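Local coordinates for tyrosyl-DNA phosphodiesterase 2 (Danio rerio, PDB 4F1H), which belongs to the endonuclease/exonuclease/phosphatase family, with a DNase I-like fold, and binds DNA and magnesium ions, at residues 20-25 with 230-235; 94-99 with 116-121; 125-130 with 154-159. All coordinates share one frame; numbering follows the deposited sequence. Where two conformers were deposited one is given.

Contact 1 (20-25 with 230-235); sequences ADRARG and EKLDCG
Leu232 leans against the helix 20-25 with both of its methyl groups, touching Asp21, Arg22 and Gly25, and this apolar packing dominates the contact. CD1 lies 3.7 Å from Arg22 CA and equally close to the carbonyl oxygen of Asp21. It also meets Arg22 CG at 3.9 Å, where the two side chains cross at about a right angle. The other branch, CD2, comes within 3.9 Å of Gly25 CA; a beta carbon on Gly25 would run into CD1. Leu232 CG stands anti to the carbonyl carbon (chi1 -59°), and this turns both methyls onto the helix.

A second van der Waals touch pairs Asp21 with Cys234: OD2 is 3.7 Å from Cys234 CB, and Cys234 SG sits near Asp21 CB. Leu232 and Cys234 face the helix together because a type I turn from Leu232 to Gly235 swings the intervening residue aside; the turn is closed by Gly235 N bonding to Leu232 O at 2.9 Å.

Among the polar groups, Asp21 OD1 takes a salt bridge from Arg24 NH1 at 2.8 Å, one helical turn along, on its anti side and somewhat out of the carboxylate plane, while OD1 lies in the plane of the guanidinium. Arg22 carries its charge past Leu232 to the carbonyl oxygens of Asp12, Asp15, Leu17 and Thr238.

The loop between strands 220-227 and 243-249 is thus laid against the start of helix 19-33, whose Ala23 packs on Tyr47 and Tyr50 of helix 45-54.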
loop_
_atom_site.group_PDB
_atom_site.type_symbol
_atom_site.label_atom_id
_atom_site.label_comp_id
_atom_site.label_asym_id
_atom_site.label_seq_id
_atom_site.Cartn_x
_atom_site.Cartn_y
_atom_site.Cartn_z
ATOM N N ALA B 20 -35.523 -6.935 6.875
ATOM C CA ALA B 20 -36.522 -6.751 5.823
ATOM C C ALA B 20 -36.746 -5.272 5.476
ATOM O O ALA B 20 -36.836 -4.927 4.296
ATOM C CB ALA B 20 -37.834 -7.421 6.221
ATOM N N ASP B 21 -36.839 -4.400 6.487
ATOM C CA ASP B 21 -36.968 -2.964 6.217
ATOM C C ASP B 21 -35.726 -2.435 5.482
ATOM O O ASP B 21 -35.827 -1.574 4.591
ATOM C CB ASP B 21 -37.145 -2.179 7.517
ATOM C CG ASP B 21 -38.469 -2.473 8.203
ATOM O OD1 ASP B 21 -39.467 -2.669 7.482
ATOM O OD2 ASP B 21 -38.498 -2.502 9.456
ATOM N N ARG B 22 -34.547 -2.929 5.867
ATOM C CA ARG B 22 -33.316 -2.459 5.191
ATOM C C ARG B 22 -33.201 -2.950 3.728
ATOM O O ARG B 22 -32.734 -2.223 2.842
ATOM C CB ARG B 22 -32.064 -2.767 6.054
ATOM C CG ARG B 22 -32.039 -1.910 7.358
ATOM C CD ARG B 22 -31.182 -2.524 8.446
ATOM N NE ARG B 22 -30.007 -3.119 7.820
ATOM C CZ ARG B 22 -29.489 -4.297 8.153
ATOM N NH1 ARG B 22 -29.991 -5.036 9.139
ATOM N NH2 ARG B 22 -28.458 -4.736 7.475
ATOM N N ALA B 23 -33.686 -4.161 3.434
ATOM C CA ALA B 23 -33.694 -4.654 2.056
ATOM C C ALA B 23 -34.641 -3.815 1.204
ATOM O O ALA B 23 -34.365 -3.558 0.023
ATOM C CB ALA B 23 -34.114 -6.129 2.006
ATOM N N ARG B 24 -35.755 -3.410 1.809
ATOM C CA ARG B 24 -36.682 -2.504 1.139
ATOM C C ARG B 24 -36.011 -1.175 0.830
ATOM O O ARG B 24 -36.224 -0.572 -0.246
ATOM C CB ARG B 24 -37.929 -2.298 2.006
ATOM C CG ARG B 24 -39.152 -3.013 1.489
ATOM C CD ARG B 24 -40.405 -2.531 2.212
ATOM N NE ARG B 24 -40.343 -2.844 3.642
ATOM C CZ ARG B 24 -40.561 -4.061 4.146
ATOM N NH1 ARG B 24 -40.478 -4.270 5.461
ATOM N NH2 ARG B 24 -40.862 -5.073 3.330
ATOM N N GLY B 25 -35.199 -0.719 1.775
ATOM C CA GLY B 25 -34.356 0.457 1.569
ATOM C C GLY B 25 -33.446 0.307 0.358
ATOM O O GLY B 25 -33.372 1.189 -0.505
ATOM N N GLU B 230 -29.065 8.254 4.724
ATOM C CA GLU B 230 -30.274 8.792 5.319
ATOM C C GLU B 230 -30.999 7.650 6.054
ATOM O O GLU B 230 -31.101 6.531 5.539
ATOM C CB GLU B 230 -31.132 9.338 4.180
ATOM C CG GLU B 230 -32.363 10.089 4.569
ATOM C CD GLU B 230 -33.111 10.543 3.333
ATOM O OE1 GLU B 230 -34.134 9.899 2.987
ATOM O OE2 GLU B 230 -32.639 11.510 2.688
ATOM N N LYS B 231 -31.516 7.914 7.253
ATOM C CA LYS B 231 -32.255 6.874 7.966
ATOM C C LYS B 231 -33.549 6.481 7.296
ATOM O O LYS B 231 -34.271 7.324 6.739
ATOM C CB LYS B 231 -32.579 7.326 9.394
ATOM C CG LYS B 231 -31.370 7.286 10.294
ATOM C CD LYS B 231 -31.741 7.574 11.740
ATOM C CE LYS B 231 -30.525 7.343 12.617
ATOM N NZ LYS B 231 -30.664 7.995 13.954
ATOM N N LEU B 232 -33.852 5.195 7.383
ATOM C CA LEU B 232 -35.111 4.639 6.907
ATOM C C LEU B 232 -36.195 4.895 7.948
ATOM O O LEU B 232 -35.910 5.394 9.050
ATOM C CB LEU B 232 -34.967 3.140 6.695
ATOM C CG LEU B 232 -33.883 2.772 5.682
ATOM C CD1 LEU B 232 -33.607 1.239 5.693
ATOM C CD2 LEU B 232 -34.232 3.252 4.277
ATOM N N ASP B 233 -37.429 4.558 7.576
ATOM C CA ASP B 233 -38.575 4.720 8.468
ATOM C C ASP B 233 -38.362 4.021 9.799
ATOM O O ASP B 233 -38.774 4.532 10.842
ATOM C CB ASP B 233 -39.856 4.212 7.796
ATOM C CG ASP B 233 -40.415 5.196 6.778
ATOM O OD1 ASP B 233 -40.030 6.387 6.821
ATOM O OD2 ASP B 233 -41.244 4.780 5.936
ATOM N N CYS B 234 -37.674 2.875 9.773
ATOM C CA CYS B 234 -37.407 2.104 10.986
ATOM C C CYS B 234 -36.373 2.741 11.915
ATOM O O CYS B 234 -36.144 2.236 13.020
ATOM C CB CYS B 234 -36.986 0.677 10.634
ATOM S SG CYS B 234 -35.357 0.578 9.805
ATOM N N GLY B 235 -35.741 3.828 11.472
ATOM C CA GLY B 235 -34.817 4.569 12.317
ATOM C C GLY B 235 -33.380 4.053 12.247
ATOM O O GLY B 235 -32.511 4.491 13.002
#

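Contact 2 (94-99 with 116-121); sequences MMRNLL and HLESCK. With nucleotides of chain A.
Ser119 OG is gripped end-on by the two terminal nitrogens of Arg96, NH2 at 2.8 Å and NH1 at 3.2 Å, both to the one oxygen, which lies in the guanidinium plane. Its own proton goes to OP3 of DT1 of chain A, 2.7 Å from OG. The same phosphate oxygen receives a nearly straight bond from His116 NE2 (2.8 Å, 165°) at the edge of the imidazole, so two side chains of one loop converge on it.

Over one face of that imidazole lies the Arg96 guanidinium, stacked flat with centres 3.7 Å apart and planes at 14°. A further bond runs from Arg96 NH1 to His116 O at 3.0 Å, approaching from above the carbonyl plane. Together with Tyr68, which accepts from NH2, these bonds fix the rotation of the guanidinium; its positive charge, held against the ring, would probably make the surroundings of the phosphate oxygen more positive. The bend of Arg96 at chi2 (-53°) folds the chain back over the loop.

Met94, extended beyond CG, runs over the Glu118 carboxylate, which Thr92 and Gln93 bind. Its SD takes a weak bond from Ser119 N at 3.6 Å. A water accepts from both Asn97 N and His116 N, linking the two backbones.

Farther along the DNA, Lys121 NZ bonds to OP2 of DC3 of chain A. The loop after strand 108-114 thus brings His116 and Ser119 to the DNA phosphate, with magnesium about 5 Å from the His116 side chain, consistent with the active-site cleft of the DNase I-like fold, where loops at the strand ends line the site.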
loop_
_atom_site.group_PDB
_atom_site.type_symbol
_atom_site.label_atom_id
_atom_site.label_comp_id
_atom_site.label_asym_id
_atom_site.label_seq_id
_atom_site.Cartn_x
_atom_site.Cartn_y
_atom_site.Cartn_z
ATOM N N MET B 94 -13.013 -17.097 6.012
ATOM C CA MET B 94 -14.336 -16.466 6.048
ATOM C C MET B 94 -15.132 -16.698 4.763
ATOM O O MET B 94 -16.028 -15.904 4.405
ATOM C CB MET B 94 -14.188 -14.957 6.289
ATOM C CG MET B 94 -13.326 -14.679 7.531
ATOM S SD MET B 94 -13.169 -12.923 7.934
ATOM C CE MET B 94 -11.935 -13.083 9.266
ATOM N N MET B 95 -14.814 -17.793 4.070
ATOM C CA MET B 95 -15.543 -18.201 2.844
ATOM C C MET B 95 -15.559 -17.136 1.744
ATOM O O MET B 95 -16.446 -17.132 0.870
ATOM C CB MET B 95 -16.946 -18.725 3.176
ATOM C CG MET B 95 -16.923 -19.997 4.003
ATOM S SD MET B 95 -16.326 -21.342 2.931
ATOM C CE MET B 95 -16.023 -22.667 4.111
ATOM N N ARG B 96 -14.519 -16.301 1.721
ATOM C CA ARG B 96 -14.443 -15.259 0.709
ATOM C C ARG B 96 -13.972 -15.833 -0.630
ATOM O O ARG B 96 -13.278 -16.887 -0.701
ATOM C CB ARG B 96 -13.521 -14.131 1.182
ATOM C CG ARG B 96 -13.893 -13.640 2.602
ATOM C CD ARG B 96 -15.388 -13.250 2.714
ATOM N NE ARG B 96 -15.777 -12.911 4.095
ATOM C CZ ARG B 96 -15.465 -11.764 4.709
ATOM N NH1 ARG B 96 -14.745 -10.859 4.091
ATOM N NH2 ARG B 96 -15.850 -11.552 5.962
ATOM N N ASN B 97 -14.372 -15.154 -1.703
ATOM C CA ASN B 97 -14.024 -15.624 -3.028
ATOM C C ASN B 97 -14.102 -14.468 -4.015
ATOM O O ASN B 97 -14.374 -13.305 -3.638
ATOM C CB ASN B 97 -14.906 -16.816 -3.460
ATOM C CG ASN B 97 -16.406 -16.538 -3.387
ATOM O OD1 ASN B 97 -16.876 -15.360 -3.453
ATOM N ND2 ASN B 97 -17.188 -17.616 -3.217
ATOM N N LEU B 98 -13.849 -14.766 -5.279
ATOM C CA LEU B 98 -13.934 -13.732 -6.313
ATOM C C LEU B 98 -14.999 -14.162 -7.309
ATOM O O LEU B 98 -14.859 -15.197 -7.935
ATOM C CB LEU B 98 -12.556 -13.606 -6.984
ATOM C CG LEU B 98 -12.431 -12.614 -8.121
ATOM C CD1 LEU B 98 -12.840 -11.187 -7.675
ATOM C CD2 LEU B 98 -11.001 -12.609 -8.650
ATOM N N LEU B 99 -16.076 -13.378 -7.440
ATOM C CA LEU B 99 -17.186 -13.713 -8.349
ATOM C C LEU B 99 -17.039 -12.860 -9.604
ATOM O O LEU B 99 -16.919 -11.630 -9.511
ATOM C CB LEU B 99 -18.517 -13.412 -7.637
ATOM C CG LEU B 99 -19.825 -13.455 -8.449
ATOM C CD1 LEU B 99 -20.090 -14.833 -9.116
ATOM C CD2 LEU B 99 -20.998 -13.026 -7.521
ATOM N N HIS B 116 -15.624 -9.738 -1.216
ATOM C CA HIS B 116 -15.637 -9.145 0.107
ATOM C C HIS B 116 -14.329 -9.658 0.694
ATOM O O HIS B 116 -14.259 -10.831 1.138
ATOM C CB HIS B 116 -16.857 -9.697 0.840
ATOM C CG HIS B 116 -17.031 -9.195 2.236
ATOM N ND1 HIS B 116 -17.968 -9.737 3.088
ATOM C CD2 HIS B 116 -16.463 -8.161 2.901
ATOM C CE1 HIS B 116 -17.947 -9.089 4.240
ATOM N NE2 HIS B 116 -17.036 -8.131 4.159
ATOM N N LEU B 117 -13.258 -8.857 0.645
ATOM C CA LEU B 117 -11.957 -9.380 1.075
ATOM C C LEU B 117 -11.959 -9.560 2.593
ATOM O O LEU B 117 -12.718 -8.918 3.327
ATOM C CB LEU B 117 -10.785 -8.438 0.715
ATOM C CG LEU B 117 -10.588 -8.140 -0.779
ATOM C CD1 LEU B 117 -9.255 -7.374 -1.030
ATOM C CD2 LEU B 117 -10.614 -9.397 -1.650
ATOM N N GLU B 118 -11.117 -10.492 3.040
ATOM C CA GLU B 118 -11.088 -10.936 4.449
ATOM C C GLU B 118 -11.226 -9.739 5.409
ATOM O O GLU B 118 -10.514 -8.719 5.258
ATOM C CB GLU B 118 -9.741 -11.612 4.702
ATOM C CG GLU B 118 -9.769 -12.652 5.835
ATOM C CD GLU B 118 -10.273 -13.997 5.358
ATOM O OE1 GLU B 118 -10.846 -14.082 4.218
ATOM O OE2 GLU B 118 -10.087 -15.002 6.103
ATOM N N SER B 119 -12.133 -9.875 6.368
ATOM C CA SER B 119 -12.509 -8.785 7.283
ATOM C C SER B 119 -11.589 -8.749 8.512
ATOM O O SER B 119 -10.961 -9.763 8.884
ATOM C CB SER B 119 -13.944 -8.970 7.777
ATOM O OG SER B 119 -14.871 -8.975 6.676
ATOM N N CYS B 120 -11.531 -7.560 9.119
ATOM C CA CYS B 120 -10.853 -7.253 10.392
ATOM C C CYS B 120 -9.455 -6.684 10.222
ATOM O O CYS B 120 -8.658 -7.124 9.384
ATOM C CB CYS B 120 -10.821 -8.448 11.392
ATOM S SG CYS B 120 -12.432 -9.220 11.737
ATOM N N LYS B 121 -9.156 -5.691 11.053
ATOM C CA LYS B 121 -7.900 -4.969 10.924
ATOM C C LYS B 121 -6.731 -5.931 10.982
ATOM O O LYS B 121 -5.759 -5.801 10.205
ATOM C CB LYS B 121 -7.799 -3.937 12.039
ATOM C CG LYS B 121 -6.491 -3.142 12.001
ATOM C CD LYS B 121 -6.667 -1.857 12.876
ATOM C CE LYS B 121 -5.344 -1.041 12.946
ATOM N NZ LYS B 121 -5.546 0.295 13.637
ATOM O OP3 DT A 1 -16.263 -6.710 6.451
ATOM P P DT A 1 -16.705 -5.357 6.913
ATOM O OP1 DT A 1 -18.133 -5.087 6.840
ATOM O OP2 DT A 1 -16.077 -4.252 6.106
ATOM O "O5'" DT A 1 -16.129 -5.192 8.381
ATOM C "C5'" DT A 1 -16.652 -4.118 9.180
ATOM C "C4'" DT A 1 -15.980 -4.228 10.533
ATOM O "O4'" DT A 1 -16.614 -5.347 11.212
ATOM C "C3'" DT A 1 -14.473 -4.508 10.511
ATOM O "O3'" DT A 1 -13.874 -3.909 11.676
ATOM C "C2'" DT A 1 -14.397 -6.028 10.623
ATOM C "C1'" DT A 1 -15.583 -6.301 11.548
ATOM N N1 DT A 1 -16.115 -7.692 11.455
ATOM C C2 DT A 1 -16.053 -8.485 12.585
ATOM O O2 DT A 1 -15.562 -8.102 13.658
ATOM N N3 DT A 1 -16.555 -9.747 12.408
ATOM C C4 DT A 1 -17.119 -10.294 11.259
ATOM O O4 DT A 1 -17.555 -11.460 11.230
ATOM C C5 DT A 1 -17.147 -9.390 10.123
ATOM C C7 DT A 1 -17.686 -9.852 8.803
ATOM C C6 DT A 1 -16.660 -8.148 10.257
ATOM P P DG A 2 -12.305 -3.657 11.743
ATOM O OP1 DG A 2 -11.809 -3.356 10.372
ATOM O OP2 DG A 2 -11.657 -4.740 12.573
ATOM O "O5'" DG A 2 -12.185 -2.372 12.688
ATOM C "C5'" DG A 2 -12.826 -1.180 12.246
ATOM C "C4'" DG A 2 -11.998 -0.028 12.779
ATOM O "O4'" DG A 2 -12.252 0.101 14.210
ATOM C "C3'" DG A 2 -10.489 -0.124 12.604
ATOM O "O3'" DG A 2 -10.126 1.154 12.071
ATOM C "C2'" DG A 2 -9.969 -0.298 14.034
ATOM C "C1'" DG A 2 -11.033 0.454 14.826
ATOM N N9 DG A 2 -11.177 0.051 16.220
ATOM C C8 DG A 2 -11.492 -1.212 16.732
ATOM N N7 DG A 2 -11.562 -1.222 18.061
ATOM C C5 DG A 2 -11.267 0.120 18.416
ATOM C C6 DG A 2 -11.169 0.746 19.693
ATOM O O6 DG A 2 -11.351 0.224 20.792
ATOM N N1 DG A 2 -10.855 2.105 19.618
ATOM C C2 DG A 2 -10.673 2.784 18.427
ATOM N N2 DG A 2 -10.371 4.093 18.503
ATOM N N3 DG A 2 -10.731 2.207 17.227
ATOM C C4 DG A 2 -11.057 0.893 17.299
ATOM P P DC A 3 -8.681 1.410 11.407
ATOM O OP1 DC A 3 -8.399 0.338 10.444
ATOM O OP2 DC A 3 -7.693 1.707 12.503
ATOM O "O5'" DC A 3 -8.940 2.768 10.624
ATOM C "C5'" DC A 3 -9.566 3.839 11.377
ATOM C "C4'" DC A 3 -9.668 5.015 10.442
ATOM O "O4'" DC A 3 -10.432 6.108 11.075
ATOM C "C3'" DC A 3 -8.332 5.586 9.985
ATOM O "O3'" DC A 3 -8.436 5.751 8.572
ATOM C "C2'" DC A 3 -8.245 6.914 10.763
ATOM C "C1'" DC A 3 -9.716 7.317 10.836
ATOM N N1 DC A 3 -10.092 8.156 12.003
ATOM C C2 DC A 3 -10.833 9.321 11.755
ATOM O O2 DC A 3 -11.110 9.637 10.586
ATOM N N3 DC A 3 -11.203 10.082 12.826
ATOM C C4 DC A 3 -10.857 9.694 14.064
ATOM N N4 DC A 3 -11.245 10.481 15.081
ATOM C C5 DC A 3 -10.103 8.500 14.327
ATOM C C6 DC A 3 -9.751 7.757 13.266
HETATM O O HOH W 1 -16.022 -12.708 -1.254
#

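Contact 3 (125-130 with 154-159). With nucleotides of chain A.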
loop_
_atom_site.group_PDB
_atom_site.type_symbol
_atom_site.label_atom_id
_atom_site.label_comp_id
_atom_site.label_asym_id
_atom_site.label_seq_id
_atom_site.Cartn_x
_atom_site.Cartn_y
_atom_site.Cartn_z
ATOM N N GLN B 125 -2.722 -9.854 6.460
ATOM C CA GLN B 125 -1.969 -10.862 5.716
ATOM C C GLN B 125 -2.859 -11.599 4.696
ATOM O O GLN B 125 -2.525 -11.646 3.489
ATOM C CB GLN B 125 -1.302 -11.880 6.653
ATOM C CG GLN B 125 -0.653 -13.024 5.894
ATOM C CD GLN B 125 0.224 -13.916 6.775
ATOM O OE1 GLN B 125 0.053 -13.979 7.996
ATOM N NE2 GLN B 125 1.171 -14.605 6.151
ATOM N N GLU B 126 -3.989 -12.133 5.145
ATOM C CA GLU B 126 -4.835 -12.888 4.210
ATOM C C GLU B 126 -5.508 -11.913 3.239
ATOM O O GLU B 126 -5.631 -12.186 2.053
ATOM C CB GLU B 126 -5.850 -13.737 4.973
ATOM C CG GLU B 126 -6.913 -14.460 4.149
ATOM C CD GLU B 126 -6.365 -15.460 3.139
ATOM O OE1 GLU B 126 -5.182 -15.952 3.280
ATOM O OE2 GLU B 126 -7.123 -15.758 2.176
ATOM N N ARG B 127 -5.929 -10.756 3.740
ATOM C CA ARG B 127 -6.551 -9.768 2.848
ATOM C C ARG B 127 -5.619 -9.375 1.708
ATOM O O ARG B 127 -6.047 -9.251 0.561
ATOM C CB ARG B 127 -7.013 -8.535 3.663
ATOM C CG ARG B 127 -7.468 -7.350 2.854
ATOM C CD ARG B 127 -8.237 -6.424 3.745
ATOM N NE ARG B 127 -7.417 -5.877 4.843
ATOM C CZ ARG B 127 -7.593 -6.176 6.137
ATOM N NH1 ARG B 127 -8.550 -7.026 6.527
ATOM N NH2 ARG B 127 -6.828 -5.583 7.066
ATOM N N THR B 128 -4.334 -9.168 1.985
ATOM C CA THR B 128 -3.464 -8.751 0.890
ATOM C C THR B 128 -3.143 -9.927 -0.060
ATOM O O THR B 128 -2.984 -9.715 -1.260
ATOM C CB THR B 128 -2.211 -8.010 1.387
ATOM O OG1 THR B 128 -1.544 -8.830 2.355
ATOM C CG2 THR B 128 -2.604 -6.682 2.027
ATOM N N LYS B 129 -3.090 -11.160 0.445
ATOM C CA LYS B 129 -2.973 -12.303 -0.493
ATOM C C LYS B 129 -4.157 -12.349 -1.462
ATOM O O LYS B 129 -3.992 -12.614 -2.663
ATOM C CB LYS B 129 -2.902 -13.631 0.249
ATOM C CG LYS B 129 -1.688 -13.767 1.144
ATOM C CD LYS B 129 -1.708 -15.146 1.806
ATOM C CE LYS B 129 -0.615 -15.255 2.863
ATOM N NZ LYS B 129 -0.539 -16.635 3.427
ATOM N N GLN B 130 -5.352 -12.064 -0.945
ATOM C CA GLN B 130 -6.546 -12.010 -1.802
ATOM C C GLN B 130 -6.472 -10.837 -2.753
ATOM O O GLN B 130 -6.803 -10.966 -3.922
ATOM C CB GLN B 130 -7.821 -11.942 -0.926
ATOM C CG GLN B 130 -8.013 -13.167 -0.055
ATOM C CD GLN B 130 -9.143 -12.986 0.942
ATOM O OE1 GLN B 130 -9.785 -11.932 0.948
ATOM N NE2 GLN B 130 -9.366 -13.977 1.802
ATOM N N ASN B 154 -12.181 -4.051 2.406
ATOM C CA ASN B 154 -11.602 -3.898 3.744
ATOM C C ASN B 154 -10.184 -3.328 3.759
ATOM O O ASN B 154 -9.429 -3.500 4.739
ATOM C CB ASN B 154 -11.673 -5.230 4.512
ATOM C CG ASN B 154 -13.024 -5.450 5.102
ATOM O OD1 ASN B 154 -13.454 -4.652 5.939
ATOM N ND2 ASN B 154 -13.721 -6.519 4.693
ATOM N N LEU B 155 -9.823 -2.651 2.679
ATOM C CA LEU B 155 -8.426 -2.196 2.534
ATOM C C LEU B 155 -8.112 -0.937 3.310
ATOM O O LEU B 155 -8.942 -0.031 3.496
ATOM C CB LEU B 155 -8.095 -1.929 1.054
ATOM C CG LEU B 155 -7.854 -3.240 0.291
ATOM C CD1 LEU B 155 -7.849 -2.959 -1.235
ATOM C CD2 LEU B 155 -6.608 -4.047 0.755
ATOM N N ARG B 156 -6.863 -0.894 3.746
ATOM C CA ARG B 156 -6.257 0.352 4.239
ATOM C C ARG B 156 -5.279 0.800 3.141
ATOM O O ARG B 156 -4.733 -0.061 2.430
ATOM C CB ARG B 156 -5.485 0.003 5.504
ATOM C CG ARG B 156 -6.331 -0.105 6.743
ATOM C CD ARG B 156 -7.243 -1.328 6.765
ATOM N NE ARG B 156 -8.005 -1.322 8.007
ATOM C CZ ARG B 156 -8.923 -2.213 8.358
ATOM N NH1 ARG B 156 -9.288 -3.240 7.547
ATOM N NH2 ARG B 156 -9.487 -2.060 9.549
ATOM N N ASP B 157 -5.069 2.113 2.972
ATOM C CA ASP B 157 -4.192 2.615 1.897
ATOM C C ASP B 157 -2.832 1.939 1.872
ATOM O O ASP B 157 -2.291 1.652 0.786
ATOM C CB ASP B 157 -3.922 4.120 2.008
ATOM C CG ASP B 157 -5.147 4.960 1.789
ATOM O OD1 ASP B 157 -6.194 4.433 1.348
ATOM O OD2 ASP B 157 -5.052 6.175 2.055
ATOM N N ALA B 158 -2.242 1.735 3.052
ATOM C CA ALA B 158 -0.926 1.112 3.049
ATOM C C ALA B 158 -0.910 -0.330 2.549
ATOM O O ALA B 158 0.101 -0.813 2.027
ATOM C CB ALA B 158 -0.317 1.205 4.409
ATOM N N GLU B 159 -2.030 -1.035 2.693
ATOM C CA GLU B 159 -2.060 -2.422 2.240
ATOM C C GLU B 159 -1.906 -2.512 0.734
ATOM O O GLU B 159 -1.303 -3.464 0.218
ATOM C CB GLU B 159 -3.351 -3.109 2.707
ATOM C CG GLU B 159 -3.372 -3.266 4.206
ATOM C CD GLU B 159 -4.689 -3.759 4.808
ATOM O OE1 GLU B 159 -5.737 -3.804 4.109
ATOM O OE2 GLU B 159 -4.678 -4.090 6.022
ATOM O OP3 DT A 1 -16.263 -6.710 6.451
ATOM P P DT A 1 -16.705 -5.357 6.913
ATOM O OP1 DT A 1 -18.133 -5.087 6.840
ATOM O OP2 DT A 1 -16.077 -4.252 6.106
ATOM O "O5'" DT A 1 -16.129 -5.192 8.381
ATOM C "C5'" DT A 1 -16.652 -4.118 9.180
ATOM C "C4'" DT A 1 -15.980 -4.228 10.533
ATOM O "O4'" DT A 1 -16.614 -5.347 11.212
ATOM C "C3'" DT A 1 -14.473 -4.508 10.511
ATOM O "O3'" DT A 1 -13.874 -3.909 11.676
ATOM C "C2'" DT A 1 -14.397 -6.028 10.623
ATOM C "C1'" DT A 1 -15.583 -6.301 11.548
ATOM N N1 DT A 1 -16.115 -7.692 11.455
ATOM C C2 DT A 1 -16.053 -8.485 12.585
ATOM O O2 DT A 1 -15.562 -8.102 13.658
ATOM N N3 DT A 1 -16.555 -9.747 12.408
ATOM C C4 DT A 1 -17.119 -10.294 11.259
ATOM O O4 DT A 1 -17.555 -11.460 11.230
ATOM C C5 DT A 1 -17.147 -9.390 10.123
ATOM C C7 DT A 1 -17.686 -9.852 8.803
ATOM C C6 DT A 1 -16.660 -8.148 10.257
ATOM P P DG A 2 -12.305 -3.657 11.743
ATOM O OP1 DG A 2 -11.809 -3.356 10.372
ATOM O OP2 DG A 2 -11.657 -4.740 12.573
ATOM O "O5'" DG A 2 -12.185 -2.372 12.688
ATOM C "C5'" DG A 2 -12.826 -1.180 12.246
ATOM C "C4'" DG A 2 -11.998 -0.028 12.779
ATOM O "O4'" DG A 2 -12.252 0.101 14.210
ATOM C "C3'" DG A 2 -10.489 -0.124 12.604
ATOM O "O3'" DG A 2 -10.126 1.154 12.071
ATOM C "C2'" DG A 2 -9.969 -0.298 14.034
ATOM C "C1'" DG A 2 -11.033 0.454 14.826
ATOM N N9 DG A 2 -11.177 0.051 16.220
ATOM C C8 DG A 2 -11.492 -1.212 16.732
ATOM N N7 DG A 2 -11.562 -1.222 18.061
ATOM C C5 DG A 2 -11.267 0.120 18.416
ATOM C C6 DG A 2 -11.169 0.746 19.693
ATOM O O6 DG A 2 -11.351 0.224 20.792
ATOM N N1 DG A 2 -10.855 2.105 19.618
ATOM C C2 DG A 2 -10.673 2.784 18.427
ATOM N N2 DG A 2 -10.371 4.093 18.503
ATOM N N3 DG A 2 -10.731 2.207 17.227
ATOM C C4 DG A 2 -11.057 0.893 17.299
ATOM P P DC A 3 -8.681 1.410 11.407
ATOM O OP1 DC A 3 -8.399 0.338 10.444
ATOM O OP2 DC A 3 -7.693 1.707 12.503
ATOM O "O5'" DC A 3 -8.940 2.768 10.624
ATOM C "C5'" DC A 3 -9.566 3.839 11.377
ATOM C "C4'" DC A 3 -9.668 5.015 10.442
ATOM O "O4'" DC A 3 -10.432 6.108 11.075
ATOM C "C3'" DC A 3 -8.332 5.586 9.985
ATOM O "O3'" DC A 3 -8.436 5.751 8.572
ATOM C "C2'" DC A 3 -8.245 6.914 10.763
ATOM C "C1'" DC A 3 -9.716 7.317 10.836
ATOM N N1 DC A 3 -10.092 8.156 12.003
ATOM C C2 DC A 3 -10.833 9.321 11.755
ATOM O O2 DC A 3 -11.110 9.637 10.586
ATOM N N3 DC A 3 -11.203 10.082 12.826
ATOM C C4 DC A 3 -10.857 9.694 14.064
ATOM N N4 DC A 3 -11.245 10.481 15.081
ATOM C C5 DC A 3 -10.103 8.500 14.327
ATOM C C6 DC A 3 -9.751 7.757 13.266
#
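Asn154 and Arg156 belong to the DNA-binding loop that starts in the GDxN motif of this family, and Arg127 of helix 124-140 packs against it from behind. Arg127 meets Glu159 side-on: NE bonds to OE1 at 2.8 Å, and NH2 to OE2 at 2.8 Å on the syn lone pair, both near 164°. From the opposite face of the carboxylate, Arg156 N reaches the same OE1 at 3.1 Å. Arg156 is the N-cap of helix 157-161, and this bond from its backbone N to the side chain three residues on is one half of a capping box. Arg156 NH1 bonds back to Asn154 O at 2.8 Å, which places it over the face of the Arg127 guanidinium. The like charges, with NH1 3.4 Å from Arg127 NH2, are probably balanced by Glu159 and the DNA: Arg156 NH2 bridges OP1 of DG2 and OP1 of DC3 of chain A. Asn154 ND2 binds OP3 of DT1 of chain A at 3.1 Å, and also Leu117 O.

From the N terminus, contact 1 opens first, on helix 19-33 just after strand 4-10, and closes last, joining that helix to the loop between strands 220-227 and 243-249, so it encloses both other contacts. Contact 2 closes a short loop made almost entirely of the hairpin of strands 97-105 and 108-114. Contact 3 follows in series, running from helix 124-140 through strand 145-150 to helix 157-161. Contacts 2 and 3 lie side by side, centres about 10 Å apart, joined where Gln130 reaches Glu118 and Arg127 reaches the Cys120 carbonyl. Contact 1 stands apart, its centre about 26 Å from that of contact 2 and about 31 Å from that of contact 3.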